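Local coordinates for protein Esterase/lipase (Uncultured bacterium, PDB 3K6K) that probably hydrolyses ester bonds as a serine hydrolase of the alpha/beta hydrolase fold, related to hormone-sensitive lipase, at residues D20-L25 with D278-F283; T104-Q109 with E299-I304; M183-V188 with I245-E250. All blocks are in the same frame, centred on the assembly; numbering follows the deposited sequence.

Interaction 1 (D20-L25 with D278-F283); sequences DFLQLL and DMPHVF
A turn and a half of helix, residues 20-25, runs past the irregular loop 278-283 without a backbone hydrogen bond between them, and the nearest CA atoms, those of Leu22 and Pro280, are 7.3 Å apart. Most contact is made by the pyrrolidine ring of Pro280, whose outer carbons face three side chains of the helix. Of the three, Leu25 comes closest to the ring: its CG lies beside the backbone N, and the side chain crosses the proline at about a right angle, with CD1 3.6 Å from Pro280 CG. One turn earlier, Leu22 crosses the same ring obliquely, with CD2 4.0 Å from Pro280 CD. The other branch of Leu22 lies against the loop backbone, its CD1 3.6 Å from Asp278 O. Phe21 closes the group more loosely, its CE1 4.3 Å from Pro280 CG, while one face of its ring is covered by Leu25 CG, over the centre. An alanine in place of Leu22 would remove both methyl branches, and would probably leave Pro280 CD and the Asp278 carbonyl less well covered and the loop looser against the helix. Next along the chain is His281, whose ND1 is hydrogen-bonded to Glu251 and whose side chain touches Ser157, so the contact lays an N-terminal helix, probably part of the cap as in relatives of hormone-sensitive lipase, over the histidine loop of a likely Ser-His-Glu catalytic triad.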
loop_
_atom_site.group_PDB
_atom_site.type_symbol
_atom_site.label_atom_id
_atom_site.label_comp_id
_atom_site.label_asym_id
_atom_site.label_seq_id
_atom_site.Cartn_x
_atom_site.Cartn_y
_atom_site.Cartn_z
ATOM N N ASP A 20 18.203 -15.672 -6.902
ATOM C CA ASP A 20 18.968 -16.885 -6.638
ATOM C C ASP A 20 18.349 -17.574 -5.447
ATOM O O ASP A 20 18.263 -18.786 -5.441
ATOM C CB ASP A 20 20.494 -16.610 -6.472
ATOM C CG ASP A 20 21.128 -16.122 -7.791
ATOM O OD1 ASP A 20 20.473 -16.364 -8.857
ATOM O OD2 ASP A 20 22.224 -15.472 -7.804
ATOM N N PHE A 21 17.880 -16.785 -4.476
ATOM C CA PHE A 21 17.266 -17.338 -3.293
ATOM C C PHE A 21 15.946 -17.979 -3.709
ATOM O O PHE A 21 15.604 -19.033 -3.207
ATOM C CB PHE A 21 17.033 -16.262 -2.215
ATOM C CG PHE A 21 16.417 -16.806 -0.908
ATOM C CD1 PHE A 21 15.260 -16.233 -0.371
ATOM C CD2 PHE A 21 17.011 -17.865 -0.223
ATOM C CE1 PHE A 21 14.707 -16.707 0.816
ATOM C CE2 PHE A 21 16.462 -18.365 0.970
ATOM C CZ PHE A 21 15.291 -17.770 1.484
ATOM N N LEU A 22 15.229 -17.343 -4.633
ATOM C CA LEU A 22 13.991 -17.919 -5.181
ATOM C C LEU A 22 14.212 -19.301 -5.791
ATOM O O LEU A 22 13.358 -20.186 -5.647
ATOM C CB LEU A 22 13.326 -17.005 -6.227
ATOM C CG LEU A 22 12.848 -15.696 -5.579
ATOM C CD1 LEU A 22 12.359 -14.689 -6.600
ATOM C CD2 LEU A 22 11.782 -15.977 -4.468
ATOM N N GLN A 23 15.343 -19.456 -6.490
ATOM C CA GLN A 23 15.695 -20.734 -7.114
ATOM C C GLN A 23 16.017 -21.775 -6.017
ATOM O O GLN A 23 15.701 -22.942 -6.150
ATOM C CB GLN A 23 16.835 -20.580 -8.142
ATOM C CG GLN A 23 17.123 -21.871 -8.948
ATOM C CD GLN A 23 16.641 -21.823 -10.421
ATOM O OE1 GLN A 23 17.327 -22.370 -11.324
ATOM N NE2 GLN A 23 15.476 -21.195 -10.666
ATOM N N LEU A 24 16.601 -21.346 -4.927
ATOM C CA LEU A 24 16.856 -22.247 -3.875
ATOM C C LEU A 24 15.526 -22.680 -3.275
ATOM O O LEU A 24 15.360 -23.846 -3.082
ATOM C CB LEU A 24 17.851 -21.708 -2.882
ATOM C CG LEU A 24 17.863 -22.314 -1.504
ATOM C CD1 LEU A 24 18.102 -23.750 -1.510
ATOM C CD2 LEU A 24 18.805 -21.642 -0.574
ATOM N N LEU A 25 14.567 -21.770 -3.091
ATOM C CA LEU A 25 13.204 -22.149 -2.680
ATOM C C LEU A 25 12.465 -23.048 -3.695
ATOM O O LEU A 25 11.752 -23.983 -3.315
ATOM C CB LEU A 25 12.370 -20.915 -2.337
ATOM C CG LEU A 25 12.938 -19.929 -1.289
ATOM C CD1 LEU A 25 12.000 -18.751 -1.126
ATOM C CD2 LEU A 25 13.229 -20.536 0.064
ATOM N N ASP A 278 10.672 -9.411 -5.932
ATOM C CA ASP A 278 11.452 -10.677 -5.799
ATOM C C ASP A 278 11.464 -11.306 -4.371
ATOM O O ASP A 278 12.331 -12.163 -4.080
ATOM C CB ASP A 278 12.931 -10.459 -6.220
ATOM C CG ASP A 278 13.084 -9.990 -7.669
ATOM O OD1 ASP A 278 12.373 -10.480 -8.564
ATOM O OD2 ASP A 278 13.979 -9.147 -7.910
ATOM N N MET A 279 10.572 -10.881 -3.478
ATOM C CA MET A 279 10.499 -11.506 -2.129
ATOM C C MET A 279 9.406 -12.569 -2.039
ATOM O O MET A 279 8.312 -12.388 -2.575
ATOM C CB MET A 279 10.312 -10.461 -1.017
ATOM C CG MET A 279 11.572 -9.563 -0.848
ATOM S SD MET A 279 12.931 -10.651 -0.314
ATOM C CE MET A 279 13.758 -10.641 -1.915
ATOM N N PRO A 280 9.703 -13.690 -1.401
ATOM C CA PRO A 280 8.678 -14.749 -1.285
ATOM C C PRO A 280 7.858 -14.539 -0.030
ATOM O O PRO A 280 8.074 -13.560 0.702
ATOM C CB PRO A 280 9.529 -16.018 -1.120
ATOM C CG PRO A 280 10.733 -15.487 -0.227
ATOM C CD PRO A 280 11.035 -14.170 -0.958
ATOM N N HIS A 281 6.947 -15.468 0.217
ATOM C CA HIS A 281 6.060 -15.439 1.348
ATOM C C HIS A 281 6.829 -15.222 2.636
ATOM O O HIS A 281 7.825 -15.901 2.866
ATOM C CB HIS A 281 5.385 -16.789 1.406
ATOM C CG HIS A 281 4.120 -16.797 2.191
ATOM N ND1 HIS A 281 3.167 -15.809 2.074
ATOM C CD2 HIS A 281 3.645 -17.681 3.107
ATOM C CE1 HIS A 281 2.160 -16.088 2.879
ATOM N NE2 HIS A 281 2.420 -17.215 3.514
ATOM N N VAL A 282 6.339 -14.324 3.484
ATOM C CA VAL A 282 6.955 -13.968 4.764
ATOM C C VAL A 282 8.506 -13.892 4.682
ATOM O O VAL A 282 9.233 -14.494 5.459
ATOM C CB VAL A 282 6.483 -14.857 5.972
ATOM C CG1 VAL A 282 6.902 -14.169 7.266
ATOM C CG2 VAL A 282 4.907 -15.092 6.005
ATOM N N PHE A 283 9.002 -13.083 3.769
ATOM C CA PHE A 283 10.428 -13.029 3.507
ATOM C C PHE A 283 11.252 -12.555 4.674
ATOM O O PHE A 283 12.484 -12.786 4.663
ATOM C CB PHE A 283 10.715 -12.155 2.279
ATOM C CG PHE A 283 10.431 -10.663 2.477
ATOM C CD1 PHE A 283 11.456 -9.798 2.839
ATOM C CD2 PHE A 283 9.176 -10.140 2.234
ATOM C CE1 PHE A 283 11.205 -8.448 3.002
ATOM C CE2 PHE A 283 8.918 -8.804 2.356
ATOM C CZ PHE A 283 9.921 -7.952 2.776
#

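Interaction 2 (T104-Q109 with E299-I304); sequences TQLAKQ and EICHWI
Two helices that flank the central sheet of the alpha/beta hydrolase fold pack against each other here, residues 104-109 belonging to helix 96-110 and residues 299-304 to the late helix 291-305. Their local axes come within 9.4 Å and run in roughly the same sense, at 50° to each other. The helices come nearest at Cys301: its CA is 6.0 Å from that of Gln109, and its thiol meets the opposing helix. Cys301 SG stands beside its own backbone N, anti to the carbonyl carbon, which carries it 3.6 Å from Gln109 CB. Cys301 SG also lies 3.6 Å from Leu106 O, a van der Waals contact rather than a hydrogen bond. Behind it, Cys301 CB meets the carbonyl of Gln109, 3.4 Å from its O, so the short side chain is in touch with backbone as much as with side chain. Leu106 flanks the cysteine, sending CD2 obliquely across to Ile300 CG2 at 4.0 Å, and the same methyl lies 4.2 Å from Cys301 SG. The contact holds no hydrogen bond and is mostly buried; the chain of Gln109, bent at chi2, forms its partly exposed margin and also touches Ile297 and Lys298. Beneath the pair, Ile300 reaches down onto strands 180-184 and 243-248, meeting Val182, Leu184, Leu244 and His246, so helix 291-305 packs on these strands while helix 96-110 lies alongside it.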
loop_
_atom_site.group_PDB
_atom_site.type_symbol
_atom_site.label_atom_id
_atom_site.label_comp_id
_atom_site.label_asym_id
_atom_site.label_seq_id
_atom_site.Cartn_x
_atom_site.Cartn_y
_atom_site.Cartn_z
ATOM N N THR A 104 12.343 -12.239 17.475
ATOM C CA THR A 104 13.436 -11.713 18.271
ATOM C C THR A 104 13.982 -10.475 17.622
ATOM O O THR A 104 14.404 -9.543 18.324
ATOM C CB THR A 104 14.584 -12.743 18.509
ATOM O OG1 THR A 104 15.022 -13.266 17.253
ATOM C CG2 THR A 104 14.114 -13.909 19.434
ATOM N N GLN A 105 13.980 -10.443 16.292
ATOM C CA GLN A 105 14.356 -9.191 15.592
ATOM C C GLN A 105 13.298 -8.117 15.855
ATOM O O GLN A 105 13.634 -6.993 16.207
ATOM C CB GLN A 105 14.613 -9.381 14.070
ATOM C CG GLN A 105 15.750 -10.296 13.691
ATOM C CD GLN A 105 17.131 -9.758 14.126
ATOM O OE1 GLN A 105 18.158 -10.501 14.150
ATOM N NE2 GLN A 105 17.167 -8.476 14.467
ATOM N N LEU A 106 12.015 -8.456 15.737
ATOM C CA LEU A 106 10.978 -7.454 16.026
ATOM C C LEU A 106 11.241 -6.880 17.434
ATOM O O LEU A 106 11.217 -5.663 17.624
ATOM C CB LEU A 106 9.600 -8.045 15.832
ATOM C CG LEU A 106 9.263 -8.463 14.404
ATOM C CD1 LEU A 106 7.950 -9.272 14.351
ATOM C CD2 LEU A 106 9.206 -7.227 13.501
ATOM N N ALA A 107 11.492 -7.744 18.425
ATOM C CA ALA A 107 11.700 -7.282 19.815
ATOM C C ALA A 107 12.941 -6.333 19.991
ATOM O O ALA A 107 12.819 -5.244 20.521
ATOM C CB ALA A 107 11.773 -8.488 20.770
ATOM N N LYS A 108 14.113 -6.759 19.533
ATOM C CA LYS A 108 15.303 -5.979 19.654
ATOM C C LYS A 108 15.228 -4.589 18.959
ATOM O O LYS A 108 15.469 -3.555 19.608
ATOM C CB LYS A 108 16.492 -6.768 19.107
ATOM C CG LYS A 108 17.819 -6.050 19.231
ATOM C CD LYS A 108 18.940 -7.036 18.950
ATOM C CE LYS A 108 20.328 -6.418 19.134
ATOM N NZ LYS A 108 20.837 -6.516 20.566
ATOM N N GLN A 109 14.892 -4.579 17.659
ATOM C CA GLN A 109 14.789 -3.347 16.866
ATOM C C GLN A 109 13.594 -2.434 17.228
ATOM O O GLN A 109 13.513 -1.267 16.804
ATOM C CB GLN A 109 14.730 -3.691 15.393
ATOM C CG GLN A 109 15.572 -4.865 15.036
ATOM C CD GLN A 109 16.215 -4.755 13.706
ATOM O OE1 GLN A 109 16.331 -5.749 12.981
ATOM N NE2 GLN A 109 16.679 -3.550 13.368
ATOM N N GLU A 299 11.947 -1.116 8.816
ATOM C CA GLU A 299 10.818 -0.235 8.594
ATOM C C GLU A 299 9.611 -0.519 9.499
ATOM O O GLU A 299 8.978 0.440 9.993
ATOM C CB GLU A 299 10.385 -0.248 7.132
ATOM C CG GLU A 299 11.425 0.299 6.236
ATOM C CD GLU A 299 11.046 0.289 4.771
ATOM O OE1 GLU A 299 11.917 0.729 3.990
ATOM O OE2 GLU A 299 9.915 -0.134 4.400
ATOM N N ILE A 300 9.309 -1.816 9.696
ATOM C CA ILE A 300 8.211 -2.251 10.535
ATOM C C ILE A 300 8.418 -1.735 11.930
ATOM O O ILE A 300 7.461 -1.281 12.580
ATOM C CB ILE A 300 8.089 -3.779 10.626
ATOM C CG1 ILE A 300 7.468 -4.399 9.351
ATOM C CG2 ILE A 300 7.212 -4.176 11.827
ATOM C CD1 ILE A 300 7.905 -5.821 9.155
ATOM N N CYS A 301 9.671 -1.810 12.387
ATOM C CA CYS A 301 9.998 -1.382 13.743
ATOM C C CYS A 301 9.884 0.129 13.844
ATOM O O CYS A 301 9.336 0.633 14.811
ATOM C CB CYS A 301 11.362 -1.924 14.225
ATOM S SG CYS A 301 11.267 -3.732 14.606
ATOM N N HIS A 302 10.372 0.841 12.846
ATOM C CA HIS A 302 10.201 2.270 12.840
ATOM C C HIS A 302 8.686 2.593 12.962
ATOM O O HIS A 302 8.261 3.459 13.762
ATOM C CB HIS A 302 10.802 2.864 11.562
ATOM C CG HIS A 302 11.034 4.344 11.631
ATOM N ND1 HIS A 302 12.177 4.896 12.183
ATOM C CD2 HIS A 302 10.277 5.394 11.210
ATOM C CE1 HIS A 302 12.117 6.218 12.099
ATOM N NE2 HIS A 302 10.972 6.546 11.523
ATOM N N TRP A 303 7.873 1.894 12.177
ATOM C CA TRP A 303 6.458 2.100 12.210
ATOM C C TRP A 303 5.970 1.843 13.609
ATOM O O TRP A 303 5.230 2.654 14.183
ATOM C CB TRP A 303 5.772 1.155 11.277
ATOM C CG TRP A 303 4.355 1.515 10.982
ATOM C CD1 TRP A 303 3.887 2.394 9.984
ATOM C CD2 TRP A 303 3.192 0.967 11.595
ATOM N NE1 TRP A 303 2.506 2.427 10.012
ATOM C CE2 TRP A 303 2.062 1.559 10.979
ATOM C CE3 TRP A 303 2.990 0.036 12.592
ATOM C CZ2 TRP A 303 0.743 1.208 11.342
ATOM C CZ3 TRP A 303 1.708 -0.276 12.961
ATOM C CH2 TRP A 303 0.591 0.300 12.331
ATOM N N ILE A 304 6.365 0.710 14.154
ATOM C CA ILE A 304 5.826 0.341 15.413
ATOM C C ILE A 304 6.209 1.395 16.414
ATOM O O ILE A 304 5.363 1.973 17.074
ATOM C CB ILE A 304 6.267 -1.059 15.891
ATOM C CG1 ILE A 304 5.458 -2.136 15.177
ATOM C CG2 ILE A 304 6.045 -1.206 17.425
ATOM C CD1 ILE A 304 6.041 -3.523 15.339
#

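Interaction 3 (M183-V188 with I245-E250); sequences MLSPFV and IHVGSE
Ser185 takes left-handed backbone torsions, phi 50° and psi 55°, and these turn the chain out of strand 180-184 just after its last pairing with strand 243-248. Its OG, anti to the carbonyl carbon and beside the backbone N, comes 3.9 Å from Val247 CG2, the methyl that is itself anti to its own N. Up to this turn the two strands are parallel neighbours, Met183 opposite Ile245 and Leu184 opposite His246. Two backbone bonds join them: His246 N gives its hydrogen to Met183 O at 2.9 Å, and Ser185 N to His246 O at 2.8 Å, the second almost straight at 175°. Both donors lie nearly along the C=O axis of the acceptor. Ile245 CA adds a CA-H...O contact to Met183 O, 3.4 Å away. On the sheet face that carries Met183 and Ile245, the two side chains run side by side, pointing the same way, with Met183 CE 4.0 Å from Ile245 CG1. The other branch of Ile245, CG2, meets the ring of Pro186 at about a right angle, 3.6 Å from Pro186 CD. Leu184 and His246 occupy the opposite face, with Leu184 CD1 4.3 Å from His246 CB; the imidazole turns outward from the strand pair, and its ND1 is hydrogen-bonded to Ser296 OG. The buried hydroxyl of Ser185 is satisfied by Val282 N and by Glu251 OE2, and Gly248 N bonds to that same carboxylate oxygen. As the glutamate also holds the histidine of the probable triad, these bonds would probably help keep it ionised and fixed in its rotation, making Ser185 a likely second-shell residue of that site.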
loop_
_atom_site.group_PDB
_atom_site.type_symbol
_atom_site.label_atom_id
_atom_site.label_comp_id
_atom_site.label_asym_id
_atom_site.label_seq_id
_atom_site.Cartn_x
_atom_site.Cartn_y
_atom_site.Cartn_z
ATOM N N MET A 183 0.987 -6.719 9.699
ATOM C CA MET A 183 0.736 -8.012 9.034
ATOM C C MET A 183 1.743 -8.329 7.912
ATOM O O MET A 183 1.939 -7.556 6.993
ATOM C CB MET A 183 -0.710 -8.103 8.488
ATOM C CG MET A 183 -1.791 -7.981 9.562
ATOM S SD MET A 183 -3.407 -7.769 8.787
ATOM C CE MET A 183 -3.521 -5.989 8.754
ATOM N N LEU A 184 2.376 -9.491 7.992
ATOM C CA LEU A 184 3.436 -9.872 7.069
ATOM C C LEU A 184 2.786 -10.945 6.180
ATOM O O LEU A 184 2.443 -12.022 6.696
ATOM C CB LEU A 184 4.600 -10.432 7.920
ATOM C CG LEU A 184 5.701 -9.531 8.479
ATOM C CD1 LEU A 184 5.349 -8.031 8.552
ATOM C CD2 LEU A 184 6.421 -10.016 9.767
ATOM N N SER A 185 2.522 -10.646 4.891
ATOM C CA SER A 185 1.905 -11.590 3.954
ATOM C C SER A 185 0.633 -12.232 4.533
ATOM O O SER A 185 0.515 -13.481 4.546
ATOM C CB SER A 185 2.869 -12.743 3.620
ATOM O OG SER A 185 4.054 -12.309 2.920
ATOM N N PRO A 186 -0.343 -11.405 4.976
ATOM C CA PRO A 186 -1.489 -11.957 5.677
ATOM C C PRO A 186 -2.344 -12.938 4.849
ATOM O O PRO A 186 -2.552 -12.734 3.644
ATOM C CB PRO A 186 -2.290 -10.705 6.090
ATOM C CG PRO A 186 -1.825 -9.645 5.253
ATOM C CD PRO A 186 -0.468 -9.954 4.760
ATOM N N PHE A 187 -2.792 -14.015 5.485
ATOM C CA PHE A 187 -3.688 -15.014 4.837
ATOM C C PHE A 187 -5.091 -14.651 5.284
ATOM O O PHE A 187 -5.450 -14.865 6.436
ATOM C CB PHE A 187 -3.305 -16.422 5.306
ATOM C CG PHE A 187 -4.085 -17.559 4.631
ATOM C CD1 PHE A 187 -4.151 -18.798 5.236
ATOM C CD2 PHE A 187 -4.685 -17.394 3.369
ATOM C CE1 PHE A 187 -4.823 -19.828 4.656
ATOM C CE2 PHE A 187 -5.320 -18.425 2.763
ATOM C CZ PHE A 187 -5.387 -19.663 3.399
ATOM N N VAL A 188 -5.872 -14.046 4.395
ATOM C CA VAL A 188 -7.098 -13.443 4.829
ATOM C C VAL A 188 -8.282 -13.776 3.963
ATOM O O VAL A 188 -9.374 -13.248 4.190
ATOM C CB VAL A 188 -6.973 -11.913 4.968
ATOM C CG1 VAL A 188 -6.302 -11.583 6.260
ATOM C CG2 VAL A 188 -6.252 -11.297 3.770
ATOM N N ILE A 245 0.780 -3.353 6.267
ATOM C CA ILE A 245 0.913 -4.648 5.592
ATOM C C ILE A 245 2.246 -4.688 4.780
ATOM O O ILE A 245 2.583 -3.764 4.014
ATOM C CB ILE A 245 -0.327 -4.947 4.656
ATOM C CG1 ILE A 245 -1.646 -4.792 5.404
ATOM C CG2 ILE A 245 -0.266 -6.380 4.100
ATOM C CD1 ILE A 245 -2.760 -4.685 4.541
ATOM N N HIS A 246 3.058 -5.709 4.990
ATOM C CA HIS A 246 4.151 -5.967 4.050
ATOM C C HIS A 246 3.902 -7.245 3.284
ATOM O O HIS A 246 3.224 -8.141 3.806
ATOM C CB HIS A 246 5.468 -6.041 4.767
ATOM C CG HIS A 246 6.001 -4.704 5.111
ATOM N ND1 HIS A 246 7.305 -4.494 5.497
ATOM C CD2 HIS A 246 5.419 -3.485 5.045
ATOM C CE1 HIS A 246 7.483 -3.206 5.718
ATOM N NE2 HIS A 246 6.363 -2.566 5.415
ATOM N N VAL A 247 4.430 -7.362 2.068
ATOM C CA VAL A 247 4.245 -8.615 1.336
ATOM C C VAL A 247 5.256 -8.636 0.185
ATOM O O VAL A 247 5.816 -7.578 -0.176
ATOM C CB VAL A 247 2.731 -8.714 0.842
ATOM C CG1 VAL A 247 2.362 -7.523 -0.125
ATOM C CG2 VAL A 247 2.379 -10.063 0.246
ATOM N N GLY A 248 5.493 -9.820 -0.389
ATOM C CA GLY A 248 6.372 -9.972 -1.536
ATOM C C GLY A 248 5.614 -10.124 -2.838
ATOM O O GLY A 248 4.398 -10.406 -2.828
ATOM N N SER A 249 6.317 -9.892 -3.936
ATOM C CA SER A 249 5.829 -10.143 -5.258
ATOM C C SER A 249 5.497 -11.603 -5.524
ATOM O O SER A 249 4.527 -11.871 -6.255
ATOM C CB SER A 249 6.877 -9.728 -6.309
ATOM O OG SER A 249 8.219 -9.932 -5.817
ATOM N N GLU A 250 6.317 -12.532 -5.022
ATOM C CA GLU A 250 6.184 -13.945 -5.453
ATOM C C GLU A 250 5.168 -14.691 -4.591
ATOM O O GLU A 250 5.431 -15.766 -3.971
ATOM C CB GLU A 250 7.513 -14.678 -5.451
ATOM C CG GLU A 250 8.633 -13.920 -6.092
ATOM C CD GLU A 250 8.347 -13.453 -7.478
ATOM O OE1 GLU A 250 8.250 -14.288 -8.377
ATOM O OE2 GLU A 250 8.266 -12.224 -7.703
#

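Along the chain the six segments come in the order 20-25, 104-109, 183-188, 245-250, 278-283, 299-304, so interactions 1 and 2 interlock, while interaction 3 falls between the two halves of both. Interaction 3 joins two adjacent parallel strands in the sheet, with its centre about 13 Å from that of interaction 1 and 17 Å from that of interaction 2; interactions 1 and 2 are about 22 Å apart, centre to centre, and do not touch. Loop 278-283 rests on the turns that follow the strands, Met279 O probably hydrogen-bonding Glu250 N, whereas helix 291-305 packs on the same strands. The sheet thereby links the probable active-site loop to the helix layer, and helix 18-30 covers that loop.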